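Local coordinates for CheA (Treponema denticola, PDB 6Y1Y), which is a chemotaxis histidine kinase, seen here as its dimerisation domain, that probably autophosphorylates and relays chemoreceptor signals to the flagellar motor, at the interface of chains A and B. Sequence-based numbering; all coordinates share one arbitrary frame. Chains: chain A/B, CheA.

Contact 1: the interface of chains A and B. Residues chain A 5-6, 10; chain B 2-3, 5.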
# COMPACT_ATOMS: atom_id res chain seq x y z
N VAL A 5 -7.31 -37.37 25.98
CA VAL A 5 -6.35 -36.30 25.73
C VAL A 5 -6.09 -35.45 26.97
O VAL A 5 -6.96 -35.34 27.86
CB VAL A 5 -6.80 -35.37 24.57
CG1 VAL A 5 -6.93 -36.17 23.26
CG2 VAL A 5 -8.09 -34.65 24.89
N ASP A 6 -4.91 -34.83 27.01
CA ASP A 6 -4.56 -33.95 28.12
C ASP A 6 -5.42 -32.70 28.10
O ASP A 6 -5.57 -32.06 27.06
CB ASP A 6 -3.10 -33.51 28.02
CG ASP A 6 -2.62 -32.84 29.29
OD1 ASP A 6 -3.14 -33.17 30.36
OD2 ASP A 6 -1.82 -31.89 29.19
N ILE A 10 -5.72 -29.19 25.22
CA ILE A 10 -6.89 -28.56 24.60
C ILE A 10 -6.98 -27.09 24.99
O ILE A 10 -7.36 -26.25 24.17
CB ILE A 10 -8.17 -29.33 24.98
CG1 ILE A 10 -8.05 -30.80 24.56
CG2 ILE A 10 -9.37 -28.70 24.30
CD1 ILE A 10 -7.92 -30.99 23.06
N ILE B 2 -7.10 -36.51 29.98
CA ILE B 2 -8.20 -36.40 30.93
C ILE B 2 -9.40 -35.69 30.30
O ILE B 2 -10.30 -35.24 31.00
CB ILE B 2 -7.75 -35.69 32.22
CG1 ILE B 2 -6.91 -34.46 31.88
CG2 ILE B 2 -6.98 -36.65 33.11
CD1 ILE B 2 -6.57 -33.62 33.10
N LEU B 3 -9.38 -35.58 28.98
CA LEU B 3 -10.50 -35.08 28.20
C LEU B 3 -10.75 -36.06 27.06
O LEU B 3 -9.83 -36.73 26.60
CB LEU B 3 -10.23 -33.65 27.65
CG LEU B 3 -11.39 -32.72 27.27
CD1 LEU B 3 -11.00 -31.25 27.41
CD2 LEU B 3 -11.89 -32.98 25.87
N VAL B 5 -12.26 -36.41 23.14
CA VAL B 5 -12.56 -35.62 21.95
C VAL B 5 -13.07 -36.54 20.84
O VAL B 5 -12.69 -37.71 20.75
CB VAL B 5 -11.32 -34.83 21.45
CG1 VAL B 5 -10.84 -33.86 22.52
CG2 VAL B 5 -10.20 -35.77 21.04
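A:Val5 packs its CG2 methyl between B:Leu3 and B:Val5 at one end of the CheA dimerisation domain, the coiled-coil part of this histidine kinase that pairs two copies. CG2 lies 3.7 Å from CG1 of B:Val5 and 3.6 Å from CB of B:Leu3. With CG1 of A:Val5 anti to the carbonyl carbon (chi1 -61°), CG2 falls between the backbone N and that carbon and reaches both partners. The two valine side chains cross at about a right angle, and the other methyl of A:Val5, CG1, meets CG2 of B:Val5 at 4.0 Å.

A:Ile10, in the first turns of helix 7-67, closes the apolar group more loosely. Its CD1 tip is 4.1 Å from CG1 of B:Val5, where the two side chains run past each other in opposite directions. Its CG1 lies 4.1 Å from CD1 of B:Leu3, and here the side chains cross at about a right angle. CG of B:Leu3 lies anti to its backbone N (chi1 -157°), and the chi2 of 152° then brings CD1, not CD2, to A:Ile10, while CB stays against A:Val5.

Outside this group the extended N-terminal segments of the two chains pair by their backbones. N of A:Val5 donates to O of B:Leu3, and N of B:Leu3 returns a bond to O of A:Val5, each 2.7 Å long. Both donors lie in the plane of the carbonyl they meet. The reciprocal pair would fix the register of the two segments, much as in a short stretch of sheet. The backbone N of B:Ile2, the first residue modelled in chain B, also comes close to O of A:Val5 from above the carbonyl plane; the separation is too short to trust, and the bond is doubtful. B:Ile2 and A:Asp6 form the outer rim. A:Asp6 loses little surface to the partner, and its backbone leads into helix 7-67.

Contact 2: the interface of chains A and B. Residues chain A 31, 34-35, 37-38, 93, 97; chain B 34, 97, 101, 105.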
# COMPACT_ATOMS: atom_id res chain seq x y z
N THR A 31 -6.06 -3.65 6.72
CA THR A 31 -6.71 -3.46 5.42
C THR A 31 -7.22 -2.04 5.27
O THR A 31 -7.15 -1.47 4.17
CB THR A 31 -7.85 -4.46 5.20
OG1 THR A 31 -8.95 -4.16 6.08
CG2 THR A 31 -7.36 -5.90 5.37
N PHE A 34 -4.28 0.29 4.49
CA PHE A 34 -3.83 0.26 3.10
C PHE A 34 -4.86 0.84 2.15
O PHE A 34 -4.49 1.47 1.16
CB PHE A 34 -3.42 -1.17 2.72
CG PHE A 34 -2.06 -1.53 3.23
CD1 PHE A 34 -0.92 -1.04 2.60
CD2 PHE A 34 -1.91 -2.30 4.38
CE1 PHE A 34 0.35 -1.34 3.09
CE2 PHE A 34 -0.64 -2.60 4.87
CZ PHE A 34 0.49 -2.12 4.22
N ALA A 35 -6.16 0.70 2.45
CA ALA A 35 -7.16 1.38 1.64
C ALA A 35 -7.00 2.90 1.73
O ALA A 35 -7.13 3.62 0.72
CB ALA A 35 -8.56 0.95 2.07
N LEU A 37 -4.21 4.43 2.30
CA LEU A 37 -3.00 4.74 1.54
C LEU A 37 -3.27 4.73 0.04
O LEU A 37 -2.77 5.60 -0.67
CB LEU A 37 -1.90 3.74 1.90
CG LEU A 37 -1.29 3.99 3.27
CD1 LEU A 37 -0.46 2.81 3.73
CD2 LEU A 37 -0.44 5.24 3.22
N TYR A 38 -4.07 3.78 -0.44
CA TYR A 38 -4.46 3.83 -1.85
C TYR A 38 -5.17 5.15 -2.16
O TYR A 38 -4.86 5.82 -3.15
CB TYR A 38 -5.34 2.64 -2.24
CG TYR A 38 -6.05 2.98 -3.52
CD1 TYR A 38 -5.35 3.08 -4.72
CD2 TYR A 38 -7.40 3.29 -3.52
CE1 TYR A 38 -5.99 3.46 -5.89
CE2 TYR A 38 -8.05 3.67 -4.67
CZ TYR A 38 -7.33 3.75 -5.86
OH TYR A 38 -7.99 4.14 -7.02
N PHE A 93 2.94 9.96 2.29
CA PHE A 93 2.60 8.63 1.78
C PHE A 93 3.70 7.61 2.10
O PHE A 93 3.41 6.51 2.58
CB PHE A 93 2.38 8.68 0.27
CG PHE A 93 2.09 7.33 -0.32
CD1 PHE A 93 0.80 6.80 -0.29
CD2 PHE A 93 3.11 6.55 -0.85
CE1 PHE A 93 0.52 5.54 -0.80
CE2 PHE A 93 2.84 5.28 -1.36
CZ PHE A 93 1.55 4.77 -1.34
N MET A 97 3.19 4.53 4.52
CA MET A 97 3.24 3.21 3.90
C MET A 97 4.25 2.31 4.60
O MET A 97 3.96 1.14 4.86
CB MET A 97 3.58 3.34 2.42
CG MET A 97 3.68 2.01 1.74
SD MET A 97 2.05 1.50 1.16
CE MET A 97 2.52 0.30 -0.12
N PHE B 34 3.11 -5.38 -0.87
CA PHE B 34 3.15 -3.99 -0.42
C PHE B 34 4.58 -3.53 -0.18
O PHE B 34 4.87 -2.34 -0.36
CB PHE B 34 2.30 -3.82 0.84
CG PHE B 34 0.82 -3.82 0.58
CD1 PHE B 34 0.24 -2.85 -0.22
CD2 PHE B 34 0.01 -4.78 1.18
CE1 PHE B 34 -1.13 -2.85 -0.46
CE2 PHE B 34 -1.36 -4.79 0.94
CZ PHE B 34 -1.92 -3.83 0.12
N MET B 97 -1.52 -0.67 -6.73
CA MET B 97 -1.81 -0.50 -5.31
C MET B 97 -3.24 -0.90 -4.99
O MET B 97 -3.50 -1.63 -4.02
CB MET B 97 -1.55 0.96 -4.91
CG MET B 97 -1.84 1.24 -3.47
SD MET B 97 -0.48 0.68 -2.45
CE MET B 97 -1.08 1.24 -0.85
N VAL B 101 -4.55 -3.90 -2.42
CA VAL B 101 -5.49 -3.70 -1.32
C VAL B 101 -6.67 -4.66 -1.45
O VAL B 101 -7.07 -5.30 -0.47
CB VAL B 101 -5.97 -2.24 -1.26
CG1 VAL B 101 -7.06 -2.08 -0.18
CG2 VAL B 101 -4.80 -1.29 -0.99
N LYS B 105 -7.73 -7.38 1.38
CA LYS B 105 -9.06 -7.36 1.99
C LYS B 105 -9.75 -8.71 1.84
O LYS B 105 -10.46 -9.16 2.75
CB LYS B 105 -9.91 -6.26 1.37
CG LYS B 105 -9.57 -4.86 1.85
CD LYS B 105 -10.43 -3.86 1.11
CE LYS B 105 -10.39 -2.51 1.79
NZ LYS B 105 -11.25 -1.53 1.07
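A:Phe34 and B:Phe34 stack across the two-fold axis of the CheA dimerisation domain. Their centroids are 3.9 Å apart and the planes are inclined by 20°. CD1 of A:Phe34 sits over the centre of the B:Phe34 ring, while CD2 of B:Phe34 lies over the other ring. The nearest ring atoms are the two CD1 carbons, at 3.5 Å.

Thioether contacts flank the stack. A:Met97 and B:Met97 meet tip to tip, with SD of A:Met97 3.7 Å from CE of B:Met97. Both methionine side chains bend at chi2, 87° in A:Met97 and 80° in B:Met97, and this turns the methyl ends toward each other. CE of B:Met97 also touches CB of A:Leu37, and its CG passes CB of A:Tyr38.

Aliphatic packing continues along the helices. B:Val101 spreads its methyls over the backbone of helix 7-67: CG2 is 3.5 Å from O of A:Phe34, and CG1 faces CA of A:Ala35. B:Lys105 lies extended beyond CG. Its CG is 3.8 Å from CB of A:Thr31, and its CE rests near CB of A:Ala35. No polar bond crosses the patch, so the lysine contributes here through its aliphatic stem.

The site lies partway along the helical bundle, where helix 7-67 of one chain meets helix 93-125 of the other and the two copies of helix 7-67 face each other.

The C-alpha centres of contact 1 and contact 2 are about 43 Å apart along the elongated dimer. Helix 7-67 joins them: A:Ile10 near its start belongs to contact 1, and A:Thr31, A:Phe34, A:Ala35, A:Leu37 and A:Tyr38 belong to contact 2. They share no residue. Helix 93-125 takes part in contact 2. The interface is two-fold symmetric, so contact 2 has a twin with the chains exchanged; for contact 1 the model of chain A begins at A:Val5, and the matching backbone pairing is not seen. Together they probably help keep the helices in register over much of the domain's length.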